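Local coordinates for protein 2-hydroxyisobutanoyl-CoA mutase large subunit (PDB 4R3U) that catalyses, with its small cobalamin-binding partner subunit, the B12-dependent interconversion of 2-hydroxyisobutyryl-CoA and (S)-3-hydroxybutyryl-CoA, at residues A[379-382]-A[388-391]; A[98-103]-A[394-399]; A[236-241]-A[280-285]. All coordinates share one frame; numbering follows the deposited sequence.

Contact 1 of 3, residues A[379-382]-A[388-391]; sequences NGYD and PTED. With 5AD (5'-deoxyadenosine), chain G.
D382 reaches from the loop 379-382 to the P388-T389 step. Its CB points toward 388-391, and with chi1 at 56° CG sits between the backbone N and the carbonyl carbon, 4.0 Å from CA of P388. The carboxylate then splits its work: OD1 is in van der Waals contact with CA and CB of P388, 3.7 Å from CB, while OD2 accepts a hydrogen bond from T389 N at 3.3 Å. That bond is long but fairly straight (151° at the hydrogen) and uses the syn lone pair of OD2. T389 is the N-cap of helix 390-405, its OG1 bonding to A392 N, so D382 holds the backbone of the cap residue while the cap side chain serves the helix. This loop follows strand 375-377 of the TIM barrel and leads into the helix, and N379 and P388 line the 5'-deoxyadenosine pocket. A water hydrogen-bonded to both Y381 OH (2.7 Å) and T389 OG1 (3.0 Å) makes a second polar link. Y381 OH also rests 3.6 Å from CB of D391. On the pocket side, CD of P388 comes within 3.2 Å of C2 of the adenine, and OD1 of N379, bonded to Q343 NE2, lies 3.4 Å from the ribose O3'.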
ATOM      1  N   ASN A 379      -7.230   5.340   8.152  1.00 18.45           N
ATOM      2  CA  ASN A 379      -6.873   5.364   9.564  1.00 18.23           C
ATOM      3  C   ASN A 379      -5.421   5.756   9.776  1.00 21.15           C
ATOM      4  O   ASN A 379      -4.638   5.684   8.824  1.00 21.96           O
ATOM      5  CB  ASN A 379      -7.178   4.022  10.239  1.00 15.49           C
ATOM      6  CG  ASN A 379      -8.605   3.610  10.135  1.00 27.99           C
ATOM      7  OD1 ASN A 379      -9.521   4.433  10.188  1.00 17.51           O
ATOM      8  ND2 ASN A 379      -8.818   2.316   9.933  1.00 26.49           N
ATOM      9  N   GLY A 380      -5.103   6.204  11.000  1.00 17.46           N
ATOM     10  CA  GLY A 380      -3.760   6.564  11.423  1.00 17.42           C
ATOM     11  C   GLY A 380      -3.028   5.304  11.867  1.00 22.38           C
ATOM     12  O   GLY A 380      -3.670   4.323  12.282  1.00 20.76           O
ATOM     13  N   TYR A 381      -1.655   5.328  11.791  1.00 20.35           N
ATOM     14  CA  TYR A 381      -0.820   4.210  12.204  1.00 20.40           C
ATOM     15  C   TYR A 381      -0.930   3.965  13.711  1.00 25.81           C
ATOM     16  O   TYR A 381      -0.624   2.863  14.176  1.00 28.23           O
ATOM     17  CB  TYR A 381       0.643   4.376  11.743  1.00 20.60           C
ATOM     18  CG  TYR A 381       1.238   5.733  12.062  1.00 20.74           C
ATOM     19  CD1 TYR A 381       1.494   6.120  13.383  1.00 22.49           C
ATOM     20  CD2 TYR A 381       1.602   6.611  11.047  1.00 19.80           C
ATOM     21  CE1 TYR A 381       2.068   7.363  13.677  1.00 21.88           C
ATOM     22  CE2 TYR A 381       2.176   7.857  11.331  1.00 19.13           C
ATOM     23  CZ  TYR A 381       2.412   8.226  12.644  1.00 23.77           C
ATOM     24  OH  TYR A 381       2.996   9.452  12.906  1.00 28.56           O
ATOM     25  N   ASP A 382      -1.427   4.970  14.456  1.00 23.36           N
ATOM     26  CA  ASP A 382      -1.628   4.957  15.905  1.00 23.20           C
ATOM     27  C   ASP A 382      -3.043   4.486  16.345  1.00 25.71           C
ATOM     28  O   ASP A 382      -3.424   4.661  17.511  1.00 26.36           O
ATOM     29  CB  ASP A 382      -1.255   6.331  16.513  1.00 24.61           C
ATOM     30  CG  ASP A 382      -1.934   7.612  15.997  1.00 27.40           C
ATOM     31  OD1 ASP A 382      -2.808   7.518  15.100  1.00 27.74           O
ATOM     32  OD2 ASP A 382      -1.594   8.705  16.504  1.00 26.28           O
ATOM     33  N   PRO A 388      -6.115   9.990  16.788  1.00 19.04           N
ATOM     34  CA  PRO A 388      -4.875  10.376  16.090  1.00 20.18           C
ATOM     35  C   PRO A 388      -4.187  11.702  16.343  1.00 24.24           C
ATOM     36  O   PRO A 388      -4.815  12.710  16.671  1.00 25.56           O
ATOM     37  CB  PRO A 388      -5.242  10.215  14.604  1.00 20.49           C
ATOM     38  CG  PRO A 388      -6.691  10.411  14.592  1.00 21.32           C
ATOM     39  CD  PRO A 388      -7.182   9.715  15.813  1.00 18.43           C
ATOM     40  N   THR A 389      -2.872  11.685  16.084  1.00 21.78           N
ATOM     41  CA  THR A 389      -2.012  12.849  16.102  1.00 21.32           C
ATOM     42  C   THR A 389      -2.104  13.489  14.722  1.00 23.85           C
ATOM     43  O   THR A 389      -2.627  12.905  13.765  1.00 22.02           O
ATOM     44  CB  THR A 389      -0.543  12.464  16.413  1.00 21.44           C
ATOM     45  OG1 THR A 389      -0.043  11.575  15.407  1.00 21.54           O
ATOM     46  CG2 THR A 389      -0.358  11.891  17.801  1.00 14.44           C
ATOM     47  N   GLU A 390      -1.576  14.691  14.619  1.00 23.57           N
ATOM     48  CA  GLU A 390      -1.502  15.419  13.370  1.00 23.20           C
ATOM     49  C   GLU A 390      -0.678  14.636  12.352  1.00 24.81           C
ATOM     50  O   GLU A 390      -1.169  14.406  11.259  1.00 25.41           O
ATOM     51  CB  GLU A 390      -0.907  16.795  13.617  1.00 24.40           C
ATOM     52  CG  GLU A 390      -1.868  17.718  14.331  1.00 26.11           C
ATOM     53  CD  GLU A 390      -1.386  19.145  14.450  1.00 38.70           C
ATOM     54  OE1 GLU A 390      -0.153  19.349  14.476  1.00 38.29           O
ATOM     55  OE2 GLU A 390      -2.240  20.058  14.528  1.00 36.28           O
ATOM     56  N   ASP A 391       0.512  14.143  12.736  1.00 22.92           N
ATOM     57  CA  ASP A 391       1.406  13.361  11.859  1.00 22.89           C
ATOM     58  C   ASP A 391       0.762  12.100  11.296  1.00 22.30           C
ATOM     59  O   ASP A 391       0.955  11.794  10.135  1.00 22.17           O
ATOM     60  CB  ASP A 391       2.726  12.998  12.568  1.00 24.57           C
ATOM     61  CG  ASP A 391       3.727  14.118  12.783  1.00 40.98           C
ATOM     62  OD1 ASP A 391       3.650  15.142  12.053  1.00 44.26           O
ATOM     63  OD2 ASP A 391       4.639  13.945  13.637  1.00 47.81           O
TER
HETATM   64  N1  5AD G 803     -10.279  11.627  15.872  0.50 17.93           N
HETATM   65  C2  5AD G 803      -9.937  10.839  14.774  0.50 20.21           C
HETATM   66  N3  5AD G 803     -10.440   9.516  14.695  0.50 23.69           N
HETATM   67  C4  5AD G 803     -11.306   9.082  15.637  0.50 26.69           C
HETATM   68  N9  5AD G 803     -11.926   7.913  15.821  0.50 27.68           N
HETATM   69  C8  5AD G 803     -12.743   8.053  16.868  0.50 27.15           C
HETATM   70  N7  5AD G 803     -12.582   9.255  17.396  0.50 26.55           N
HETATM   71  C5  5AD G 803     -11.705   9.909  16.626  0.50 26.02           C
HETATM   72  C6  5AD G 803     -11.204  11.151  16.720  0.50 21.43           C
HETATM   73  N6  5AD G 803     -11.613  11.850  17.765  0.50 21.65           N
HETATM   74  C1' 5AD G 803     -12.068   6.754  14.924  0.50 27.53           C
HETATM   75  C2' 5AD G 803     -10.844   5.938  14.698  0.50 28.76           C
HETATM   76  C3' 5AD G 803     -11.432   4.550  14.511  0.50 31.13           C
HETATM   77  C4' 5AD G 803     -12.945   4.697  14.682  0.50 30.21           C
HETATM   78  C5' 5AD G 803     -13.482   3.552  15.533  0.50 30.69           C
HETATM   79  O4' 5AD G 803     -13.044   5.854  15.473  0.50 28.07           O
HETATM   80  O2' 5AD G 803     -10.239   6.348  13.464  0.50 27.47           O
HETATM   81  O3' 5AD G 803     -11.094   4.065  13.198  0.50 32.43           O
HETATM   82  O   HOH W   1       2.747  10.521  15.388  1.00 33.55           O

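Contact 2 of 3, residues A[98-103]-A[394-399]. With 5AD (5'-deoxyadenosine), chain G.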
ATOM      1  N   MET A  98     -11.452  13.296   0.419  1.00 21.27           N
ATOM      2  CA  MET A  98     -10.457  12.873   1.382  1.00 19.15           C
ATOM      3  C   MET A  98     -10.959  13.577   2.637  1.00 22.35           C
ATOM      4  O   MET A  98     -10.819  14.804   2.803  1.00 21.27           O
ATOM      5  CB  MET A  98      -9.060  13.315   0.944  1.00 20.49           C
ATOM      6  CG  MET A  98      -8.741  12.815  -0.453  1.00 23.26           C
ATOM      7  SD  MET A  98      -7.041  13.041  -0.932  1.00 25.77           S
ATOM      8  CE  MET A  98      -7.107  12.408  -2.605  1.00 21.92           C
ATOM      9  N   ARG A  99     -11.734  12.802   3.410  1.00 20.27           N
ATOM     10  CA  ARG A  99     -12.478  13.263   4.574  1.00 20.66           C
ATOM     11  C   ARG A  99     -12.079  12.477   5.846  1.00 24.40           C
ATOM     12  O   ARG A  99     -12.599  11.383   6.124  1.00 21.94           O
ATOM     13  CB  ARG A  99     -13.967  13.130   4.262  1.00 19.36           C
ATOM     14  CG  ARG A  99     -14.873  13.726   5.312  1.00 26.76           C
ATOM     15  CD  ARG A  99     -16.307  13.279   5.152  1.00 20.84           C
ATOM     16  NE  ARG A  99     -16.840  13.531   3.811  1.00 23.72           N
ATOM     17  CZ  ARG A  99     -17.282  14.707   3.385  1.00 32.02           C
ATOM     18  NH1 ARG A  99     -17.245  15.767   4.180  1.00 27.37           N
ATOM     19  NH2 ARG A  99     -17.753  14.835   2.157  1.00 20.76           N
ATOM     20  N   GLN A 100     -11.138  13.077   6.611  1.00 22.77           N
ATOM     21  CA  GLN A 100     -10.570  12.548   7.841  1.00 21.50           C
ATOM     22  C   GLN A 100     -11.355  12.952   9.086  1.00 25.83           C
ATOM     23  O   GLN A 100     -11.686  14.136   9.258  1.00 27.36           O
ATOM     24  CB  GLN A 100      -9.103  12.994   7.982  1.00 21.67           C
ATOM     25  CG  GLN A 100      -8.181  12.475   6.899  1.00 14.41           C
ATOM     26  CD  GLN A 100      -8.093  10.979   6.845  1.00 21.18           C
ATOM     27  OE1 GLN A 100      -8.532  10.352   5.884  1.00 17.61           O
ATOM     28  NE2 GLN A 100      -7.496  10.376   7.858  1.00 19.24           N
ATOM     29  N   ILE A 101     -11.599  11.976   9.984  1.00 22.89           N
ATOM     30  CA  ILE A 101     -12.301  12.209  11.258  1.00 22.28           C
ATOM     31  C   ILE A 101     -11.431  13.107  12.147  1.00 24.88           C
ATOM     32  O   ILE A 101     -10.214  12.927  12.226  1.00 24.83           O
ATOM     33  CB  ILE A 101     -12.631  10.884  12.019  1.00 23.06           C
ATOM     34  CG1 ILE A 101     -13.541   9.923  11.266  1.00 22.25           C
ATOM     35  CG2 ILE A 101     -13.127  11.166  13.388  1.00 20.76           C
ATOM     36  CD1 ILE A 101     -13.135   8.458  11.526  1.00 18.24           C
ATOM     37  N   ALA A 102     -12.079  14.053  12.821  1.00 23.08           N
ATOM     38  CA  ALA A 102     -11.487  14.979  13.785  1.00 22.83           C
ATOM     39  C   ALA A 102     -12.504  15.127  14.933  1.00 24.39           C
ATOM     40  O   ALA A 102     -13.707  15.286  14.680  1.00 22.16           O
ATOM     41  CB  ALA A 102     -11.218  16.336  13.132  1.00 23.39           C
ATOM     42  N   GLY A 103     -12.017  15.045  16.170  1.00 21.66           N
ATOM     43  CA  GLY A 103     -12.883  15.201  17.323  1.00 21.32           C
ATOM     44  C   GLY A 103     -12.172  14.989  18.631  1.00 24.66           C
ATOM     45  O   GLY A 103     -11.643  13.910  18.883  1.00 25.49           O
ATOM     46  N   LYS A 394      -1.816  13.218   8.780  1.00 18.34           N
ATOM     47  CA  LYS A 394      -1.036  13.710   7.629  1.00 16.96           C
ATOM     48  C   LYS A 394      -0.626  12.515   6.754  1.00 19.62           C
ATOM     49  O   LYS A 394      -0.850  12.549   5.546  1.00 20.34           O
ATOM     50  CB  LYS A 394       0.186  14.463   8.125  1.00 17.95           C
ATOM     51  CG  LYS A 394       0.628  15.603   7.210  1.00 23.01           C
ATOM     52  CD  LYS A 394       2.133  15.895   7.234  1.00 20.00           C
ATOM     53  CE  LYS A 394       2.814  16.036   8.563  1.00 34.85           C
ATOM     54  NZ  LYS A 394       4.262  16.331   8.396  1.00 46.29           N
ATOM     55  N   MET A 395      -0.117  11.413   7.376  1.00 16.53           N
ATOM     56  CA  MET A 395       0.302  10.189   6.677  1.00 15.33           C
ATOM     57  C   MET A 395      -0.889   9.517   5.985  1.00 20.56           C
ATOM     58  O   MET A 395      -0.751   9.046   4.835  1.00 22.37           O
ATOM     59  CB  MET A 395       1.025   9.247   7.624  1.00 16.35           C
ATOM     60  CG  MET A 395       1.463   7.901   6.984  1.00 18.75           C
ATOM     61  SD  MET A 395       2.634   8.050   5.615  1.00 21.02           S
ATOM     62  CE  MET A 395       4.062   8.805   6.449  1.00 18.07           C
ATOM     63  N   ALA A 396      -2.074   9.530   6.652  1.00 16.30           N
ATOM     64  CA  ALA A 396      -3.317   8.983   6.124  1.00 15.58           C
ATOM     65  C   ALA A 396      -3.756   9.758   4.897  1.00 18.97           C
ATOM     66  O   ALA A 396      -4.200   9.146   3.935  1.00 19.47           O
ATOM     67  CB  ALA A 396      -4.386   8.995   7.191  1.00 16.31           C
ATOM     68  N   LEU A 397      -3.568  11.089   4.887  1.00 17.80           N
ATOM     69  CA  LEU A 397      -3.885  11.920   3.721  1.00 18.67           C
ATOM     70  C   LEU A 397      -2.873  11.695   2.583  1.00 21.83           C
ATOM     71  O   LEU A 397      -3.299  11.561   1.442  1.00 23.98           O
ATOM     72  CB  LEU A 397      -3.977  13.409   4.102  1.00 19.45           C
ATOM     73  CG  LEU A 397      -5.233  13.812   4.866  1.00 23.24           C
ATOM     74  CD1 LEU A 397      -5.026  15.125   5.612  1.00 23.18           C
ATOM     75  CD2 LEU A 397      -6.439  13.883   3.934  1.00 23.34           C
ATOM     76  N   ARG A 398      -1.553  11.581   2.891  1.00 17.18           N
ATOM     77  CA  ARG A 398      -0.517  11.336   1.884  1.00 16.41           C
ATOM     78  C   ARG A 398      -0.762  10.018   1.156  1.00 18.34           C
ATOM     79  O   ARG A 398      -0.517   9.923  -0.056  1.00 17.49           O
ATOM     80  CB  ARG A 398       0.901  11.393   2.492  1.00 14.11           C
ATOM     81  CG  ARG A 398       1.338  12.750   3.045  1.00 16.74           C
ATOM     82  CD  ARG A 398       1.505  13.848   2.009  1.00 22.08           C
ATOM     83  NE  ARG A 398       1.752  15.131   2.661  1.00 26.00           N
ATOM     84  CZ  ARG A 398       0.821  16.057   2.896  1.00 36.55           C
ATOM     85  NH1 ARG A 398      -0.435  15.861   2.520  1.00 17.32           N
ATOM     86  NH2 ARG A 398       1.143  17.188   3.506  1.00 21.90           N
ATOM     87  N   THR A 399      -1.288   9.020   1.897  1.00 15.95           N
ATOM     88  CA  THR A 399      -1.660   7.700   1.393  1.00 16.72           C
ATOM     89  C   THR A 399      -2.688   7.862   0.268  1.00 22.76           C
ATOM     90  O   THR A 399      -2.493   7.328  -0.836  1.00 24.26           O
ATOM     91  CB  THR A 399      -2.198   6.810   2.551  1.00 18.97           C
ATOM     92  OG1 THR A 399      -1.212   6.746   3.596  1.00 16.09           O
ATOM     93  CG2 THR A 399      -2.569   5.404   2.098  1.00 13.00           C
TER
HETATM   94  N1  5AD G 803     -10.279  11.627  15.872  0.50 17.93           N
HETATM   95  C2  5AD G 803      -9.937  10.839  14.774  0.50 20.21           C
HETATM   96  N3  5AD G 803     -10.440   9.516  14.695  0.50 23.69           N
HETATM   97  C4  5AD G 803     -11.306   9.082  15.637  0.50 26.69           C
HETATM   98  N9  5AD G 803     -11.926   7.913  15.821  0.50 27.68           N
HETATM   99  C8  5AD G 803     -12.743   8.053  16.868  0.50 27.15           C
HETATM  100  N7  5AD G 803     -12.582   9.255  17.396  0.50 26.55           N
HETATM  101  C5  5AD G 803     -11.705   9.909  16.626  0.50 26.02           C
HETATM  102  C6  5AD G 803     -11.204  11.151  16.720  0.50 21.43           C
HETATM  103  N6  5AD G 803     -11.613  11.850  17.765  0.50 21.65           N
HETATM  104  C1' 5AD G 803     -12.068   6.754  14.924  0.50 27.53           C
HETATM  105  C2' 5AD G 803     -10.844   5.938  14.698  0.50 28.76           C
HETATM  106  C3' 5AD G 803     -11.432   4.550  14.511  0.50 31.13           C
HETATM  107  C4' 5AD G 803     -12.945   4.697  14.682  0.50 30.21           C
HETATM  108  C5' 5AD G 803     -13.482   3.552  15.533  0.50 30.69           C
HETATM  109  O4' 5AD G 803     -13.044   5.854  15.473  0.50 28.07           O
HETATM  110  O2' 5AD G 803     -10.239   6.348  13.464  0.50 27.47           O
HETATM  111  O3' 5AD G 803     -11.094   4.065  13.198  0.50 32.43           O
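M395 O, on the helical turn that sets A396 against Q100, is gripped by T399 N (3.0 Å) and T399 OG1 (2.7 Å), which reach it from opposite faces of its plane. Across the contact, NE2 of Q100 is hydrogen-bonded to T378 O and touches CB of A396 at 3.5 Å. T378 serves the helix side as well, its OG1 bonding to A396 O. The Q100 chain bends at chi2 (-61°), which lays NE2 against CB of A396 and leaves CG against CD2 of L397 at 3.7 Å. Q100 and L397 run antiparallel, flank against flank. One methyl of L397 serves two strand residues, since CD2 also lies 4.0 Å from CB of M98. On the strand, R99 points the other way and its NH2 is hydrogen-bonded to the bound acyl-CoA, the alternation expected of a barrel strand with one side to the pocket and one to the helices. Strands 97-102 and 375-377 are parallel neighbours in the barrel, and helix 390-405, which follows the latter, packs on the former. Further along the strand, I101 brings CG2 to 3.4 Å from N3 of the adenine. No polar bond runs directly from strand to helix; the interface is apolar at L397, which suggests that T378, bonded to both Q100 NE2 and A396 O, mediates the polar link between them.

Contact 3 of 3, residues A[236-241]-A[280-285]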
ATOM      1  N   ILE A 236     -35.764  13.271  10.045  1.00 34.72           N
ATOM      2  CA  ILE A 236     -34.518  13.818   9.508  1.00 34.03           C
ATOM      3  C   ILE A 236     -34.582  13.707   7.986  1.00 37.24           C
ATOM      4  O   ILE A 236     -34.335  14.695   7.291  1.00 38.29           O
ATOM      5  CB  ILE A 236     -33.249  13.144  10.105  1.00 34.69           C
ATOM      6  CG1 ILE A 236     -33.104  13.460  11.604  1.00 33.44           C
ATOM      7  CG2 ILE A 236     -31.998  13.548   9.327  1.00 34.15           C
ATOM      8  CD1 ILE A 236     -32.088  12.493  12.357  1.00 37.51           C
ATOM      9  N   ILE A 237     -34.970  12.524   7.487  1.00 32.93           N
ATOM     10  CA  ILE A 237     -35.066  12.225   6.055  1.00 32.72           C
ATOM     11  C   ILE A 237     -36.066  13.093   5.342  1.00 38.94           C
ATOM     12  O   ILE A 237     -35.671  13.748   4.378  1.00 41.06           O
ATOM     13  CB  ILE A 237     -35.204  10.703   5.758  1.00 34.21           C
ATOM     14  CG1 ILE A 237     -33.851   9.990   6.026  1.00 31.60           C
ATOM     15  CG2 ILE A 237     -35.711  10.437   4.322  1.00 33.75           C
ATOM     16  CD1 ILE A 237     -33.957   8.480   6.241  1.00 32.16           C
ATOM     17  N   THR A 238     -37.333  13.147   5.830  1.00 35.21           N
ATOM     18  CA  THR A 238     -38.408  13.970   5.231  1.00 36.12           C
ATOM     19  C   THR A 238     -38.115  15.470   5.262  1.00 39.06           C
ATOM     20  O   THR A 238     -38.393  16.146   4.277  1.00 39.45           O
ATOM     21  CB  THR A 238     -39.771  13.649   5.823  1.00 43.76           C
ATOM     22  OG1 THR A 238     -39.768  13.965   7.218  1.00 45.96           O
ATOM     23  CG2 THR A 238     -40.167  12.197   5.612  1.00 44.19           C
ATOM     24  N   TYR A 239     -37.560  15.991   6.381  1.00 35.69           N
ATOM     25  CA  TYR A 239     -37.216  17.410   6.514  1.00 36.15           C
ATOM     26  C   TYR A 239     -36.153  17.800   5.453  1.00 39.23           C
ATOM     27  O   TYR A 239     -36.341  18.784   4.721  1.00 38.21           O
ATOM     28  CB  TYR A 239     -36.728  17.756   7.951  1.00 35.73           C
ATOM     29  CG  TYR A 239     -36.149  19.154   8.058  1.00 38.01           C
ATOM     30  CD1 TYR A 239     -36.974  20.260   8.233  1.00 42.30           C
ATOM     31  CD2 TYR A 239     -34.782  19.383   7.877  1.00 37.18           C
ATOM     32  CE1 TYR A 239     -36.457  21.557   8.239  1.00 46.18           C
ATOM     33  CE2 TYR A 239     -34.259  20.677   7.858  1.00 38.34           C
ATOM     34  CZ  TYR A 239     -35.097  21.760   8.064  1.00 51.73           C
ATOM     35  OH  TYR A 239     -34.586  23.039   8.072  1.00 55.62           O
ATOM     36  N   SER A 240     -35.030  17.049   5.424  1.00 34.53           N
ATOM     37  CA  SER A 240     -33.923  17.257   4.492  1.00 35.02           C
ATOM     38  C   SER A 240     -34.366  17.235   3.032  1.00 43.03           C
ATOM     39  O   SER A 240     -33.904  18.071   2.258  1.00 43.62           O
ATOM     40  CB  SER A 240     -32.836  16.212   4.706  1.00 35.63           C
ATOM     41  OG  SER A 240     -32.152  16.457   5.919  1.00 43.12           O
ATOM     42  N   ALA A 241     -35.262  16.289   2.660  1.00 41.79           N
ATOM     43  CA  ALA A 241     -35.781  16.143   1.298  1.00 43.57           C
ATOM     44  C   ALA A 241     -36.509  17.402   0.850  1.00 52.25           C
ATOM     45  O   ALA A 241     -36.334  17.846  -0.288  1.00 55.74           O
ATOM     46  CB  ALA A 241     -36.709  14.945   1.213  1.00 44.65           C
ATOM     47  N   ASN A 280     -39.486   2.003   3.717  1.00 35.02           N
ATOM     48  CA  ASN A 280     -40.876   1.672   4.070  1.00 35.74           C
ATOM     49  C   ASN A 280     -41.470   2.713   5.032  1.00 41.18           C
ATOM     50  O   ASN A 280     -42.601   3.153   4.830  1.00 42.30           O
ATOM     51  CB  ASN A 280     -40.964   0.272   4.675  1.00 34.64           C
ATOM     52  CG  ASN A 280     -40.753  -0.867   3.697  1.00 54.20           C
ATOM     53  OD1 ASN A 280     -41.125  -0.808   2.526  1.00 48.53           O
ATOM     54  ND2 ASN A 280     -40.207  -1.968   4.180  1.00 46.82           N
ATOM     55  N   GLU A 281     -40.688   3.130   6.046  1.00 37.41           N
ATOM     56  CA  GLU A 281     -41.092   4.127   7.032  1.00 37.60           C
ATOM     57  C   GLU A 281     -41.319   5.499   6.428  1.00 40.20           C
ATOM     58  O   GLU A 281     -42.276   6.172   6.816  1.00 41.11           O
ATOM     59  CB  GLU A 281     -40.074   4.200   8.190  1.00 37.67           C
ATOM     60  CG  GLU A 281     -40.459   3.421   9.435  1.00 48.62           C
ATOM     61  CD  GLU A 281     -41.922   3.128   9.656  1.00 60.50           C
ATOM     62  OE1 GLU A 281     -42.386   2.065   9.184  1.00 77.08           O
ATOM     63  OE2 GLU A 281     -42.607   3.965  10.283  1.00 47.21           O
ATOM     64  N   VAL A 282     -40.424   5.924   5.504  1.00 34.92           N
ATOM     65  CA  VAL A 282     -40.514   7.217   4.813  1.00 34.64           C
ATOM     66  C   VAL A 282     -41.680   7.220   3.806  1.00 39.77           C
ATOM     67  O   VAL A 282     -42.463   8.157   3.813  1.00 41.38           O
ATOM     68  CB  VAL A 282     -39.171   7.687   4.184  1.00 37.02           C
ATOM     69  CG1 VAL A 282     -39.314   9.077   3.569  1.00 37.45           C
ATOM     70  CG2 VAL A 282     -38.042   7.686   5.218  1.00 35.21           C
ATOM     71  N   THR A 283     -41.813   6.167   2.977  1.00 37.42           N
ATOM     72  CA  THR A 283     -42.883   6.084   1.976  1.00 40.29           C
ATOM     73  C   THR A 283     -44.274   5.976   2.581  1.00 48.09           C
ATOM     74  O   THR A 283     -45.245   6.422   1.953  1.00 48.35           O
ATOM     75  CB  THR A 283     -42.605   5.047   0.880  1.00 44.58           C
ATOM     76  OG1 THR A 283     -42.495   3.753   1.462  1.00 46.59           O
ATOM     77  CG2 THR A 283     -41.374   5.381   0.070  1.00 40.75           C
ATOM     78  N   LYS A 284     -44.348   5.446   3.835  1.00 45.50           N
ATOM     79  CA  LYS A 284     -45.563   5.292   4.639  1.00 46.20           C
ATOM     80  C   LYS A 284     -46.199   6.668   4.888  1.00 50.15           C
ATOM     81  O   LYS A 284     -47.415   6.755   5.017  1.00 51.20           O
ATOM     82  CB  LYS A 284     -45.202   4.613   5.965  1.00 47.69           C
ATOM     83  CG  LYS A 284     -46.315   3.846   6.661  1.00 60.91           C
ATOM     84  CD  LYS A 284     -45.802   3.280   8.001  1.00 67.41           C
ATOM     85  CE  LYS A 284     -46.907   3.128   9.044  1.00 76.96           C
ATOM     86  NZ  LYS A 284     -46.390   3.192  10.447  1.00 81.53           N
ATOM     87  N   THR A 285     -45.379   7.747   4.901  1.00 45.26           N
ATOM     88  CA  THR A 285     -45.817   9.148   5.088  1.00 44.10           C
ATOM     89  C   THR A 285     -46.473   9.702   3.816  1.00 46.67           C
ATOM     90  O   THR A 285     -46.958  10.834   3.814  1.00 47.14           O
ATOM     91  CB  THR A 285     -44.611  10.077   5.438  1.00 46.20           C
ATOM     92  OG1 THR A 285     -43.776  10.231   4.284  1.00 40.98           O
ATOM     93  CG2 THR A 285     -43.800   9.600   6.630  1.00 39.79           C
TER
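In V282 the torsion chi1 of -176° sets CG1 anti to the backbone N and CG2 anti to the carbonyl carbon, an arrangement in which CG2 meets I237 while CG1 touches both I237 and T238. T238 has chi1 of 63°, which puts its hydroxyl between the backbone N and the carbonyl carbon and its methyl on the V282 side. The result is a contact among methyls: CG2 of I237 meets CG2 of V282 at 3.7 Å, and CG1 of V282 lies 3.9 Å from that same I237 methyl and 3.8 Å from CG2 of T238. I237 lies crosswise to V282, while T238 lies alongside it, pointing the other way. The nearest CA atoms, those of T238 and V282, are 7.1 Å apart, at the same place. Helices 226-243 and 264-283 belong to the outer layer of the TIM barrel and pack against each other here. Another flank of helix 226-243, carrying I236 and S240, packs on helix 183-196, while F292 adds to the packing of V282. The hydroxyl of T238 is hydrogen-bonded to R234 O in its own helix, while its CG2 is the atom that meets V282. Toward the exposed end, OG1 of T285 stands 4.3 Å from CG2 of T238, a looser approach.

In the fold
Contacts 1 and 2 share helix 390-405 and touch each other, N379 O lying 3.7 Å from A396 CB; contact 1 is nested within the chain loop that contact 2 closes. Both are largely buried and both meet 5'-deoxyadenosine, but contact 1 holds the start of the helix with a carboxylate, a backbone NH and a water, whereas contact 2 sets the next turns of the helix on a barrel strand by apolar packing and an amide. Contact 3 lies on the opposite side of the chain's centre, its centre about 38 Å from that of contact 1 and 33 Å from that of contact 2. Partly buried, it joins two outer helices mainly through methyl groups.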